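Local coordinates for protein Lic12234 (Leptospira interrogans, PDB 4TZH) that is of unknown function but is built as a leucine-rich-repeat solenoid and is considered a possible virulence factor of this pathogen, at residues E52-P57 / R73-N78; F79-Q84 / P103-E108; T123-E128 / T146-E151; N134-S139 / L155-I160. All coordinates share one frame; numbering follows the deposited sequence.

In the fold
Each contact joins neighbouring turns of a solenoid whose short strands form one parallel sheet in chain order. Contact 1 closes a loop round strand 68-70, tying the chain after strand 45-47 to its counterpart one turn on. Contact 2 starts directly afterwards, in series, and closes round strand 91-93 by pairing two 3-10 segments; Leu56 and Pro57 of contact 1 pack on its Pro80. Contacts 3 and 4 cross: 134-139 lies between 123-128 and 146-151, and its partner 155-160 follows, so the segments alternate. Contact 3 joins the loops after strands 114-116 and 137-139, and contact 4 leads into strands 137-139 and 160-162. Glu104 and Glu128 bring contacts 2 and 3 together.

Contact 1 (E52-P57 / R73-N78); sequences ELTTLP and RNQISN
The asparagine ladder of the leucine-rich-repeat solenoid runs through this contact, with Asn74 reaching back to Leu53 of the preceding turn. Asn74 OD1 accepts the backbone N-H of Leu53 at 3.0 Å. The bond is almost straight, 164° at the hydrogen, and the donor lies close to the amide carbonyl plane. The ND2 end of the same amide gives hydrogen bonds to Leu48 O and Ile71 O, which fixes its rotation. The leucine side chain lies alongside the amide and points the same way, its CB 3.4 Å from Asn74 OD1. This is the consensus asparagine of the repeat, and the next rung follows it, because Ile76 N bonds to Asn97 OD1. The backbones then pair directly: Gln75 N bonds to Leu53 O at 2.8 Å, the N-H entering at a bend, and Ser77 N bonds to Thr54 O at 3.0 Å. Further along the chain, Thr55 OG1 stands anti to its backbone N (chi1 -168°), from where it donates to Asn78 O at 2.8 Å from above that carbonyl's plane. Asn78 turns its ND2 to Ser77 OG at 3.2 Å, with the acceptor in the amide plane. One water bridges Asn78 ND2 and Thr54 OG1, and another donates to both Glu52 O and Gln75 OE1.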
loop_
_atom_site.group_PDB
_atom_site.type_symbol
_atom_site.label_atom_id
_atom_site.label_comp_id
_atom_site.label_asym_id
_atom_site.label_seq_id
_atom_site.Cartn_x
_atom_site.Cartn_y
_atom_site.Cartn_z
ATOM N N GLU A 52 -16.303 1.848 -1.293
ATOM C CA GLU A 52 -16.401 2.373 -2.652
ATOM C C GLU A 52 -15.446 3.578 -2.816
ATOM O O GLU A 52 -15.774 4.551 -3.487
ATOM C CB GLU A 52 -17.863 2.772 -2.957
ATOM C CG GLU A 52 -18.850 1.624 -2.779
ATOM C CD GLU A 52 -20.310 2.006 -2.941
ATOM O OE1 GLU A 52 -20.663 3.148 -2.567
ATOM O OE2 GLU A 52 -21.121 1.143 -3.351
ATOM N N LEU A 53 -14.279 3.546 -2.137
ATOM C CA LEU A 53 -13.382 4.699 -2.174
ATOM C C LEU A 53 -12.663 4.807 -3.506
ATOM O O LEU A 53 -12.287 3.799 -4.092
ATOM C CB LEU A 53 -12.337 4.594 -1.056
ATOM C CG LEU A 53 -12.863 4.525 0.370
ATOM C CD1 LEU A 53 -11.714 4.233 1.355
ATOM C CD2 LEU A 53 -13.481 5.832 0.784
ATOM N N THR A 54 -12.429 6.035 -3.973
ATOM C CA THR A 54 -11.640 6.252 -5.181
ATOM C C THR A 54 -10.281 6.888 -4.873
ATOM O O THR A 54 -9.362 6.833 -5.701
ATOM C CB THR A 54 -12.420 7.055 -6.212
ATOM O OG1 THR A 54 -12.698 8.341 -5.677
ATOM C CG2 THR A 54 -13.720 6.373 -6.627
ATOM N N THR A 55 -10.145 7.452 -3.676
ATOM C CA THR A 55 -8.910 8.088 -3.211
ATOM C C THR A 55 -8.988 8.222 -1.723
ATOM O O THR A 55 -9.928 7.714 -1.081
ATOM C CB THR A 55 -8.684 9.468 -3.895
ATOM O OG1 THR A 55 -7.336 9.918 -3.614
ATOM C CG2 THR A 55 -9.732 10.538 -3.484
ATOM N N LEU A 56 -7.991 8.903 -1.139
ATOM C CA LEU A 56 -7.974 9.217 0.271
ATOM C C LEU A 56 -7.933 10.720 0.427
ATOM O O LEU A 56 -7.363 11.402 -0.428
ATOM C CB LEU A 56 -6.733 8.628 0.968
ATOM C CG LEU A 56 -6.641 7.114 0.981
ATOM C CD1 LEU A 56 -5.331 6.713 1.592
ATOM C CD2 LEU A 56 -7.786 6.513 1.795
ATOM N N PRO A 57 -8.482 11.267 1.523
ATOM C CA PRO A 57 -8.404 12.721 1.708
ATOM C C PRO A 57 -6.964 13.148 2.001
ATOM O O PRO A 57 -6.168 12.357 2.522
ATOM C CB PRO A 57 -9.292 12.948 2.934
ATOM C CG PRO A 57 -9.228 11.632 3.711
ATOM C CD PRO A 57 -9.195 10.594 2.639
ATOM N N ARG A 73 -9.904 -3.868 -1.919
ATOM C CA ARG A 73 -11.295 -4.010 -2.398
ATOM C C ARG A 73 -12.047 -2.685 -2.409
ATOM O O ARG A 73 -13.167 -2.556 -1.865
ATOM C CB ARG A 73 -12.055 -5.114 -1.644
ATOM C CG ARG A 73 -11.476 -6.501 -1.922
ATOM C CD ARG A 73 -12.371 -7.638 -1.426
ATOM N NE ARG A 73 -13.715 -7.525 -1.980
ATOM C CZ ARG A 73 -14.765 -8.210 -1.540
ATOM N NH1 ARG A 73 -14.636 -9.060 -0.525
ATOM N NH2 ARG A 73 -15.955 -8.043 -2.101
ATOM N N ASN A 74 -11.441 -1.679 -3.055
ATOM C CA ASN A 74 -12.108 -0.392 -3.243
ATOM C C ASN A 74 -11.989 -0.105 -4.735
ATOM O O ASN A 74 -11.868 -1.046 -5.533
ATOM C CB ASN A 74 -11.461 0.700 -2.385
ATOM C CG ASN A 74 -11.972 0.654 -0.992
ATOM O OD1 ASN A 74 -13.010 1.231 -0.699
ATOM N ND2 ASN A 74 -11.265 0.002 -0.069
ATOM N N GLN A 75 -12.125 1.162 -5.143
ATOM C CA GLN A 75 -11.939 1.541 -6.549
ATOM C C GLN A 75 -10.869 2.638 -6.562
ATOM O O GLN A 75 -10.986 3.622 -7.299
ATOM C CB GLN A 75 -13.272 2.077 -7.150
ATOM C CG GLN A 75 -14.452 1.090 -7.059
ATOM C CD GLN A 75 -15.812 1.776 -6.981
ATOM O OE1 GLN A 75 -16.011 2.938 -7.405
ATOM N NE2 GLN A 75 -16.788 1.067 -6.414
ATOM N N ILE A 76 -9.807 2.475 -5.736
ATOM C CA ILE A 76 -8.756 3.482 -5.616
ATOM C C ILE A 76 -8.017 3.646 -6.936
ATOM O O ILE A 76 -7.489 2.655 -7.435
ATOM C CB ILE A 76 -7.772 3.092 -4.462
ATOM C CG1 ILE A 76 -8.469 3.006 -3.066
ATOM C CG2 ILE A 76 -6.540 4.019 -4.417
ATOM C CD1 ILE A 76 -8.892 4.383 -2.401
ATOM N N SER A 77 -7.909 4.875 -7.451
ATOM C CA SER A 77 -7.159 5.114 -8.674
ATOM C C SER A 77 -6.035 6.133 -8.463
ATOM O O SER A 77 -5.177 6.282 -9.333
ATOM C CB SER A 77 -8.098 5.579 -9.781
ATOM O OG SER A 77 -8.655 6.833 -9.403
ATOM N N ASN A 78 -6.046 6.851 -7.330
ATOM C CA ASN A 78 -5.038 7.888 -7.095
ATOM C C ASN A 78 -4.935 8.189 -5.636
ATOM O O ASN A 78 -5.850 7.853 -4.863
ATOM C CB ASN A 78 -5.418 9.179 -7.874
ATOM C CG ASN A 78 -6.662 9.861 -7.349
ATOM O OD1 ASN A 78 -6.577 10.855 -6.620
ATOM N ND2 ASN A 78 -7.852 9.366 -7.703
HETATM O O HOH W 1 -17.054 5.451 -5.589
HETATM O O HOH W 2 -10.762 10.211 -6.910
#

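Contact 2 (F79-Q84 / P103-E108). With ZN (zinc ion), chain F.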
loop_
_atom_site.group_PDB
_atom_site.type_symbol
_atom_site.label_atom_id
_atom_site.label_comp_id
_atom_site.label_asym_id
_atom_site.label_seq_id
_atom_site.Cartn_x
_atom_site.Cartn_y
_atom_site.Cartn_z
ATOM N N PHE A 79 -3.839 8.885 -5.260
ATOM C CA PHE A 79 -3.581 9.274 -3.888
ATOM C C PHE A 79 -3.196 10.712 -3.796
ATOM O O PHE A 79 -2.539 11.224 -4.702
ATOM C CB PHE A 79 -2.394 8.483 -3.324
ATOM C CG PHE A 79 -2.614 7.005 -3.290
ATOM C CD1 PHE A 79 -3.357 6.427 -2.275
ATOM C CD2 PHE A 79 -2.121 6.192 -4.308
ATOM C CE1 PHE A 79 -3.555 5.037 -2.240
ATOM C CE2 PHE A 79 -2.313 4.815 -4.274
ATOM C CZ PHE A 79 -3.039 4.257 -3.249
ATOM N N PRO A 80 -3.452 11.341 -2.638
ATOM C CA PRO A 80 -2.944 12.706 -2.436
ATOM C C PRO A 80 -1.439 12.630 -2.159
ATOM O O PRO A 80 -0.953 11.607 -1.643
ATOM C CB PRO A 80 -3.676 13.143 -1.159
ATOM C CG PRO A 80 -3.933 11.862 -0.387
ATOM C CD PRO A 80 -4.226 10.857 -1.476
ATOM N N LYS A 81 -0.707 13.705 -2.410
ATOM C CA LYS A 81 0.725 13.697 -2.116
ATOM C C LYS A 81 1.000 13.478 -0.621
ATOM O O LYS A 81 2.070 12.990 -0.261
ATOM C CB LYS A 81 1.364 15.025 -2.554
ATOM C CG LYS A 81 1.519 15.104 -4.059
ATOM C CD LYS A 81 2.436 16.253 -4.438
ATOM C CE LYS A 81 2.587 16.331 -5.920
ATOM N NZ LYS A 81 3.458 15.260 -6.486
ATOM N N GLU A 82 0.025 13.843 0.255
ATOM C CA GLU A 82 0.190 13.726 1.699
ATOM C C GLU A 82 0.430 12.289 2.181
ATOM O O GLU A 82 0.843 12.109 3.329
ATOM C CB GLU A 82 -0.988 14.370 2.446
ATOM C CG GLU A 82 -0.978 15.901 2.395
ATOM C CD GLU A 82 -1.522 16.602 1.153
ATOM O OE1 GLU A 82 -1.871 15.929 0.154
ATOM O OE2 GLU A 82 -1.655 17.846 1.228
ATOM N N ILE A 83 0.229 11.281 1.314
ATOM C CA ILE A 83 0.577 9.912 1.716
ATOM C C ILE A 83 2.062 9.817 2.068
ATOM O O ILE A 83 2.449 8.949 2.850
ATOM C CB ILE A 83 0.187 8.852 0.654
ATOM C CG1 ILE A 83 0.926 9.020 -0.702
ATOM C CG2 ILE A 83 -1.306 8.823 0.464
ATOM C CD1 ILE A 83 0.979 7.708 -1.595
ATOM N N GLN A 84 2.896 10.707 1.527
ATOM C CA GLN A 84 4.320 10.664 1.825
ATOM C C GLN A 84 4.638 10.886 3.298
ATOM O O GLN A 84 5.754 10.580 3.715
ATOM C CB GLN A 84 5.095 11.648 0.945
ATOM C CG GLN A 84 4.907 13.080 1.363
ATOM C CD GLN A 84 5.503 14.007 0.341
ATOM O OE1 GLN A 84 6.617 13.807 -0.147
ATOM N NE2 GLN A 84 4.728 14.981 -0.037
ATOM N N PRO A 103 1.871 6.636 -7.736
ATOM C CA PRO A 103 2.572 7.930 -7.725
ATOM C C PRO A 103 3.975 7.812 -7.151
ATOM O O PRO A 103 4.258 6.851 -6.426
ATOM C CB PRO A 103 1.682 8.799 -6.833
ATOM C CG PRO A 103 1.049 7.829 -5.893
ATOM C CD PRO A 103 0.852 6.550 -6.671
ATOM N N GLU A 104 4.843 8.782 -7.458
ATOM C CA GLU A 104 6.215 8.832 -6.955
ATOM C C GLU A 104 6.254 8.761 -5.420
ATOM O O GLU A 104 7.204 8.210 -4.871
ATOM C CB GLU A 104 6.950 10.093 -7.466
ATOM C CG GLU A 104 6.227 11.422 -7.242
ATOM C CD GLU A 104 6.265 12.415 -8.391
ATOM O OE1 GLU A 104 7.285 12.458 -9.116
ATOM O OE2 GLU A 104 5.267 13.150 -8.570
ATOM N N GLU A 105 5.198 9.281 -4.738
ATOM C CA GLU A 105 5.118 9.349 -3.276
ATOM C C GLU A 105 5.080 7.993 -2.609
ATOM O O GLU A 105 5.390 7.890 -1.418
ATOM C CB GLU A 105 3.933 10.219 -2.808
ATOM C CG GLU A 105 4.172 11.701 -3.054
ATOM C CD GLU A 105 3.977 12.172 -4.479
ATOM O OE1 GLU A 105 3.271 11.476 -5.244
ATOM O OE2 GLU A 105 4.517 13.249 -4.820
ATOM N N ILE A 106 4.736 6.946 -3.376
ATOM C CA ILE A 106 4.777 5.597 -2.811
ATOM C C ILE A 106 6.197 5.307 -2.288
ATOM O O ILE A 106 6.347 4.637 -1.262
ATOM C CB ILE A 106 4.307 4.516 -3.840
ATOM C CG1 ILE A 106 3.908 3.221 -3.102
ATOM C CG2 ILE A 106 5.332 4.226 -4.972
ATOM C CD1 ILE A 106 2.467 3.262 -2.601
ATOM N N GLY A 107 7.206 5.815 -2.980
ATOM C CA GLY A 107 8.592 5.598 -2.613
ATOM C C GLY A 107 9.027 6.304 -1.357
ATOM O O GLY A 107 10.159 6.103 -0.925
ATOM N N GLU A 108 8.151 7.154 -0.754
ATOM C CA GLU A 108 8.492 7.902 0.451
ATOM C C GLU A 108 8.083 7.184 1.721
ATOM O O GLU A 108 8.260 7.703 2.816
ATOM C CB GLU A 108 7.869 9.319 0.424
ATOM C CG GLU A 108 8.506 10.249 -0.598
ATOM C CD GLU A 108 9.955 10.603 -0.333
ATOM O OE1 GLU A 108 10.396 10.472 0.833
ATOM O OE2 GLU A 108 10.650 11.015 -1.289
HETATM ZN ZN ZN F . -2.213 17.548 -1.084
HETATM O O HOH W 3 1.966 12.777 -7.187
HETATM O O HOH W 4 8.614 12.910 2.226
#
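Lys81 runs extended to CE and then bends at chi4 (-74°), which turns NZ to Glu105, while Glu105 folds at chi2 (78°) to bring its carboxylate round to the lysine. The two belong to consecutive 3-10 segments on the side of the leucine-rich-repeat solenoid away from the parallel sheet. Lys81 NZ makes a hydrogen-bonded salt bridge to Glu105 OE2 at 2.8 Å, on the syn side and 29° out of the carboxylate plane. Glu104 OE2 joins the network as a longer salt bridge, 3.5 Å from Lys81 NZ, and a water accepts from the ammonium and donates to Glu105 OE1. Beside the charged groups, Ile83 crosses Glu105 at about a right angle, with Ile83 CG1 3.9 Å from Glu105 CB. Gln84 and Glu108 lie side by side, CB to CB 3.7 Å. Glu82, on the same 3-10 segment as Lys81, points away from this interface and holds a zinc ion with both oxygens, OE1 at 2.1 Å and OE2 at 2.4 Å; Glu58 is its other protein ligand. At the start of the segments the Phe79 ring offers its edge to proline, CD2 lying 3.8 Å from Pro103 CD.

Contact 3 (T123-E128 / T146-E151)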
loop_
_atom_site.group_PDB
_atom_site.type_symbol
_atom_site.label_atom_id
_atom_site.label_comp_id
_atom_site.label_asym_id
_atom_site.label_seq_id
_atom_site.Cartn_x
_atom_site.Cartn_y
_atom_site.Cartn_z
ATOM N N THR A 123 0.674 -1.040 -15.209
ATOM C CA THR A 123 1.436 -1.364 -16.402
ATOM C C THR A 123 2.915 -1.355 -16.100
ATOM O O THR A 123 3.683 -1.998 -16.803
ATOM C CB THR A 123 1.066 -0.474 -17.600
ATOM O OG1 THR A 123 1.412 0.871 -17.268
ATOM C CG2 THR A 123 -0.403 -0.580 -17.951
ATOM N N THR A 124 3.317 -0.659 -15.036
ATOM C CA THR A 124 4.696 -0.595 -14.566
ATOM C C THR A 124 4.718 -0.061 -13.147
ATOM O O THR A 124 3.667 0.107 -12.516
ATOM C CB THR A 124 5.595 0.241 -15.511
ATOM O OG1 THR A 124 6.959 -0.001 -15.151
ATOM C CG2 THR A 124 5.275 1.747 -15.477
ATOM N N LEU A 125 5.918 0.168 -12.628
ATOM C CA LEU A 125 6.126 0.761 -11.327
ATOM C C LEU A 125 6.956 1.996 -11.547
ATOM O O LEU A 125 7.797 1.998 -12.464
ATOM C CB LEU A 125 6.871 -0.202 -10.398
ATOM C CG LEU A 125 6.136 -1.507 -10.077
ATOM C CD1 LEU A 125 7.094 -2.528 -9.473
ATOM C CD2 LEU A 125 4.949 -1.263 -9.187
ATOM N N PRO A 126 6.767 3.041 -10.722
ATOM C CA PRO A 126 7.592 4.242 -10.898
ATOM C C PRO A 126 9.019 3.965 -10.454
ATOM O O PRO A 126 9.229 3.096 -9.608
ATOM C CB PRO A 126 6.922 5.277 -9.979
ATOM C CG PRO A 126 6.251 4.470 -8.915
ATOM C CD PRO A 126 5.814 3.189 -9.597
ATOM N N LYS A 127 9.984 4.710 -10.976
ATOM C CA LYS A 127 11.387 4.520 -10.594
ATOM C C LYS A 127 11.595 4.672 -9.081
ATOM O O LYS A 127 12.459 4.004 -8.507
ATOM C CB LYS A 127 12.307 5.482 -11.379
ATOM C CG LYS A 127 12.013 6.963 -11.162
ATOM C CD LYS A 127 12.767 7.836 -12.176
ATOM C CE LYS A 127 12.453 9.301 -11.946
ATOM N NZ LYS A 127 12.829 10.143 -13.116
ATOM N N GLU A 128 10.762 5.506 -8.435
ATOM C CA GLU A 128 10.831 5.786 -7.007
ATOM C C GLU A 128 10.511 4.567 -6.152
ATOM O O GLU A 128 10.733 4.605 -4.943
ATOM C CB GLU A 128 9.955 6.995 -6.616
ATOM C CG GLU A 128 10.428 8.310 -7.228
ATOM C CD GLU A 128 9.999 8.584 -8.658
ATOM O OE1 GLU A 128 9.205 7.791 -9.213
ATOM O OE2 GLU A 128 10.431 9.623 -9.213
ATOM N N THR A 146 3.838 -4.409 -18.158
ATOM C CA THR A 146 4.535 -4.519 -19.438
ATOM C C THR A 146 6.025 -4.331 -19.261
ATOM O O THR A 146 6.801 -4.731 -20.146
ATOM C CB THR A 146 3.980 -3.591 -20.532
ATOM O OG1 THR A 146 4.021 -2.242 -20.069
ATOM C CG2 THR A 146 2.590 -3.981 -20.982
ATOM N N SER A 147 6.431 -3.702 -18.150
ATOM C CA SER A 147 7.833 -3.504 -17.821
ATOM C C SER A 147 8.011 -3.399 -16.316
ATOM O O SER A 147 7.062 -3.051 -15.589
ATOM C CB SER A 147 8.392 -2.258 -18.505
ATOM O OG SER A 147 7.876 -1.060 -17.941
ATOM N N ILE A 148 9.225 -3.720 -15.864
ATOM C CA ILE A 148 9.657 -3.606 -14.485
ATOM C C ILE A 148 10.851 -2.621 -14.485
ATOM O O ILE A 148 11.750 -2.793 -15.307
ATOM C CB ILE A 148 9.978 -5.012 -13.892
ATOM C CG1 ILE A 148 8.676 -5.797 -13.517
ATOM C CG2 ILE A 148 10.983 -4.959 -12.720
ATOM C CD1 ILE A 148 7.547 -5.002 -12.781
ATOM N N PRO A 149 10.873 -1.551 -13.655
ATOM C CA PRO A 149 12.034 -0.635 -13.713
ATOM C C PRO A 149 13.282 -1.256 -13.104
ATOM O O PRO A 149 13.173 -2.028 -12.150
ATOM C CB PRO A 149 11.581 0.579 -12.918
ATOM C CG PRO A 149 10.605 0.013 -11.910
ATOM C CD PRO A 149 9.905 -1.137 -12.614
ATOM N N ASP A 150 14.472 -0.909 -13.647
ATOM C CA ASP A 150 15.748 -1.412 -13.124
ATOM C C ASP A 150 15.941 -1.046 -11.654
ATOM O O ASP A 150 16.594 -1.795 -10.923
ATOM C CB ASP A 150 16.934 -0.887 -13.945
ATOM C CG ASP A 150 16.990 -1.372 -15.377
ATOM O OD1 ASP A 150 16.338 -2.392 -15.686
ATOM O OD2 ASP A 150 17.713 -0.753 -16.181
ATOM N N GLU A 151 15.325 0.078 -11.204
ATOM C CA GLU A 151 15.407 0.535 -9.819
ATOM C C GLU A 151 14.834 -0.478 -8.830
ATOM O O GLU A 151 15.169 -0.419 -7.654
ATOM C CB GLU A 151 14.744 1.910 -9.642
ATOM C CG GLU A 151 15.497 3.053 -10.316
ATOM C CD GLU A 151 15.187 3.291 -11.780
ATOM O OE1 GLU A 151 14.402 2.513 -12.371
ATOM O OE2 GLU A 151 15.724 4.276 -12.337
#
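Thr123 O takes the backbone N-H of Thr146 at 2.8 Å, nearly straight at 170°, the shortest polar bond between these two loops. The hydroxyl of Thr146 also comes close, its OG1 3.3 Å from Thr123 O. One residue on, Thr124 OG1 donates to Ser147 O at 3.1 Å and approaches from above, 67° out of the carbonyl plane. Thr124 OG1 stands anti to its own backbone N (chi1 -167°), which turns the hydroxyl to the next turn of the leucine-rich-repeat solenoid. The two loops, which follow strands 114-116 and 137-139, run almost parallel, and at the threonine end equivalent positions face one another; Pro149 and Glu151 pack one place later, on Leu125 and Lys127. There the contact becomes mainly van der Waals packing, with no further hydrogen bond between the loops. Leu125 and Ile148 lie side by side, pointing the same way, with their CD1 atoms 4.2 Å apart, and Ile148 also packs on Ile176 and Leu179 of helix 173-179. The Pro149 ring fits against Leu125, its CD 3.9 Å from Leu125 CB and its CG 3.5 Å from Leu125 O. Glu151 CD lies 3.6 Å from Lys127 CB. The extended Lys127 chain carries NZ away, 6.6 Å from Glu151 OE2, too far for a salt bridge. Leu125 N, covered by the packing, finds no hydrogen-bond partner.

Contact 4 (N134-S139 / L155-I160); sequences NLVSLS and LKKLRI
Leu135 and Leu158 lie side by side and point the same way into the interior, each with CG anti to its backbone N (chi1 -158° and -165°). Leu135 CG is 4.2 Å from Leu158 CD1. Leu155 comes in at a slant to Leu135, meeting it methyl to methyl, its CD1 3.9 Å from Leu135 CD2. The same Leu158 CD1 also touches Leu138 CB at 4.0 Å, so one methyl packs against two leucines of the neighbouring turn, and Leu115 of strand 114-116 continues this row on the far side of Leu135 and Leu138. Such stacked leucines form the core of a leucine-rich repeat, and here they lie where the chain enters the parallel sheet. Val136 O is gripped by two N-H groups of the next turn: Arg159 N at 2.8 Å, tilted from the carbonyl plane, and Ile160 N at 3.2 Å, nearly head-on. Leu138 N then bonds to Ile160 O at 3.0 Å, completing the parallel bridge between Ser137 and Ile160. Just before the strand, residues 155-158 make a type I turn, and a water bridges Lys157 N and Leu135 O, 2.7 Å from the latter. Gln183 NE2 bonds to both Leu155 O and Leu158 O. The side chains of Val136 and Arg159 cross at a slant, Val136 CG1 lying 4.1 Å from Arg159 CG. The guanidinium has one face over Lys157 O, and Arg159 NH1 donates to Lys156 O and to Leu158 O.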
loop_
_atom_site.group_PDB
_atom_site.type_symbol
_atom_site.label_atom_id
_atom_site.label_comp_id
_atom_site.label_asym_id
_atom_site.label_seq_id
_atom_site.Cartn_x
_atom_site.Cartn_y
_atom_site.Cartn_z
ATOM N N ASN A 134 13.142 -0.798 3.069
ATOM C CA ASN A 134 12.772 -1.817 4.024
ATOM C C ASN A 134 11.763 -2.831 3.442
ATOM O O ASN A 134 11.271 -3.682 4.164
ATOM C CB ASN A 134 12.189 -1.124 5.251
ATOM C CG ASN A 134 13.274 -0.484 6.075
ATOM O OD1 ASN A 134 13.212 0.724 6.385
ATOM N ND2 ASN A 134 14.254 -1.281 6.451
ATOM N N LEU A 135 11.487 -2.742 2.131
ATOM C CA LEU A 135 10.495 -3.635 1.542
ATOM C C LEU A 135 10.992 -5.069 1.519
ATOM O O LEU A 135 12.082 -5.314 0.971
ATOM C CB LEU A 135 10.130 -3.133 0.156
ATOM C CG LEU A 135 8.787 -3.603 -0.389
ATOM C CD1 LEU A 135 7.623 -3.043 0.440
ATOM C CD2 LEU A 135 8.656 -3.235 -1.838
ATOM N N VAL A 136 10.186 -6.002 2.053
ATOM C CA VAL A 136 10.499 -7.423 2.140
ATOM C C VAL A 136 9.628 -8.232 1.176
ATOM O O VAL A 136 10.040 -9.261 0.634
ATOM C CB VAL A 136 10.329 -7.887 3.607
ATOM C CG1 VAL A 136 10.527 -9.389 3.761
ATOM C CG2 VAL A 136 11.291 -7.129 4.533
ATOM N N SER A 137 8.390 -7.764 0.975
ATOM C CA SER A 137 7.492 -8.520 0.114
ATOM C C SER A 137 6.727 -7.559 -0.787
ATOM O O SER A 137 6.161 -6.571 -0.302
ATOM C CB SER A 137 6.507 -9.311 0.978
ATOM O OG SER A 137 5.651 -10.058 0.125
ATOM N N LEU A 138 6.750 -7.833 -2.098
ATOM C CA LEU A 138 6.057 -7.001 -3.076
ATOM C C LEU A 138 5.211 -7.924 -3.932
ATOM O O LEU A 138 5.783 -8.762 -4.647
ATOM C CB LEU A 138 7.043 -6.210 -3.919
ATOM C CG LEU A 138 6.492 -5.354 -5.050
ATOM C CD1 LEU A 138 5.435 -4.351 -4.546
ATOM C CD2 LEU A 138 7.617 -4.614 -5.769
ATOM N N SER A 139 3.881 -7.762 -3.875
ATOM C CA SER A 139 2.985 -8.620 -4.617
ATOM C C SER A 139 2.294 -7.843 -5.700
ATOM O O SER A 139 1.634 -6.843 -5.394
ATOM C CB SER A 139 1.991 -9.238 -3.666
ATOM O OG SER A 139 1.327 -10.253 -4.392
ATOM N N LEU A 155 16.077 -2.726 -4.161
ATOM C CA LEU A 155 15.377 -3.216 -2.964
ATOM C C LEU A 155 16.120 -4.422 -2.398
ATOM O O LEU A 155 15.750 -5.569 -2.623
ATOM C CB LEU A 155 13.910 -3.557 -3.299
ATOM C CG LEU A 155 13.094 -2.427 -3.931
ATOM C CD1 LEU A 155 11.697 -2.915 -4.236
ATOM C CD2 LEU A 155 13.032 -1.208 -3.037
ATOM N N LYS A 156 17.178 -4.140 -1.637
ATOM C CA LYS A 156 18.078 -5.182 -1.135
ATOM C C LYS A 156 17.500 -6.097 -0.066
ATOM O O LYS A 156 18.036 -7.193 0.140
ATOM C CB LYS A 156 19.409 -4.571 -0.650
ATOM C CG LYS A 156 20.107 -3.702 -1.697
ATOM C CD LYS A 156 20.578 -4.505 -2.909
ATOM C CE LYS A 156 21.247 -3.632 -3.942
ATOM N NZ LYS A 156 21.685 -4.421 -5.123
ATOM N N LYS A 157 16.395 -5.700 0.590
ATOM C CA LYS A 157 15.784 -6.533 1.615
ATOM C C LYS A 157 14.603 -7.321 1.026
ATOM O O LYS A 157 13.991 -8.127 1.732
ATOM C CB LYS A 157 15.288 -5.655 2.760
ATOM C CG LYS A 157 16.421 -5.173 3.672
ATOM C CD LYS A 157 15.888 -4.327 4.824
ATOM C CE LYS A 157 14.925 -5.035 5.744
ATOM N NZ LYS A 157 14.800 -4.291 7.025
ATOM N N LEU A 158 14.347 -7.137 -0.278
ATOM C CA LEU A 158 13.208 -7.825 -0.896
ATOM C C LEU A 158 13.460 -9.341 -0.902
ATOM O O LEU A 158 14.505 -9.808 -1.408
ATOM C CB LEU A 158 12.985 -7.268 -2.290
ATOM C CG LEU A 158 11.639 -7.621 -2.920
ATOM C CD1 LEU A 158 10.492 -7.010 -2.120
ATOM C CD2 LEU A 158 11.590 -7.206 -4.361
ATOM N N ARG A 159 12.505 -10.100 -0.345
ATOM C CA ARG A 159 12.622 -11.554 -0.243
ATOM C C ARG A 159 11.644 -12.278 -1.137
ATOM O O ARG A 159 11.884 -13.423 -1.523
ATOM C CB ARG A 159 12.516 -12.003 1.224
ATOM C CG ARG A 159 13.673 -11.474 2.115
ATOM C CD ARG A 159 15.063 -11.877 1.601
ATOM N NE ARG A 159 16.174 -11.184 2.270
ATOM C CZ ARG A 159 17.018 -10.336 1.683
ATOM N NH1 ARG A 159 16.886 -10.037 0.397
ATOM N NH2 ARG A 159 17.992 -9.771 2.381
ATOM N N ILE A 160 10.517 -11.628 -1.460
ATOM C CA ILE A 160 9.509 -12.189 -2.355
ATOM C C ILE A 160 9.071 -11.139 -3.332
ATOM O O ILE A 160 8.625 -10.052 -2.916
ATOM C CB ILE A 160 8.261 -12.737 -1.619
ATOM C CG1 ILE A 160 8.641 -13.842 -0.604
ATOM C CG2 ILE A 160 7.247 -13.271 -2.639
ATOM C CD1 ILE A 160 7.410 -14.451 0.092
HETATM O O HOH W 5 14.202 -3.850 0.087
#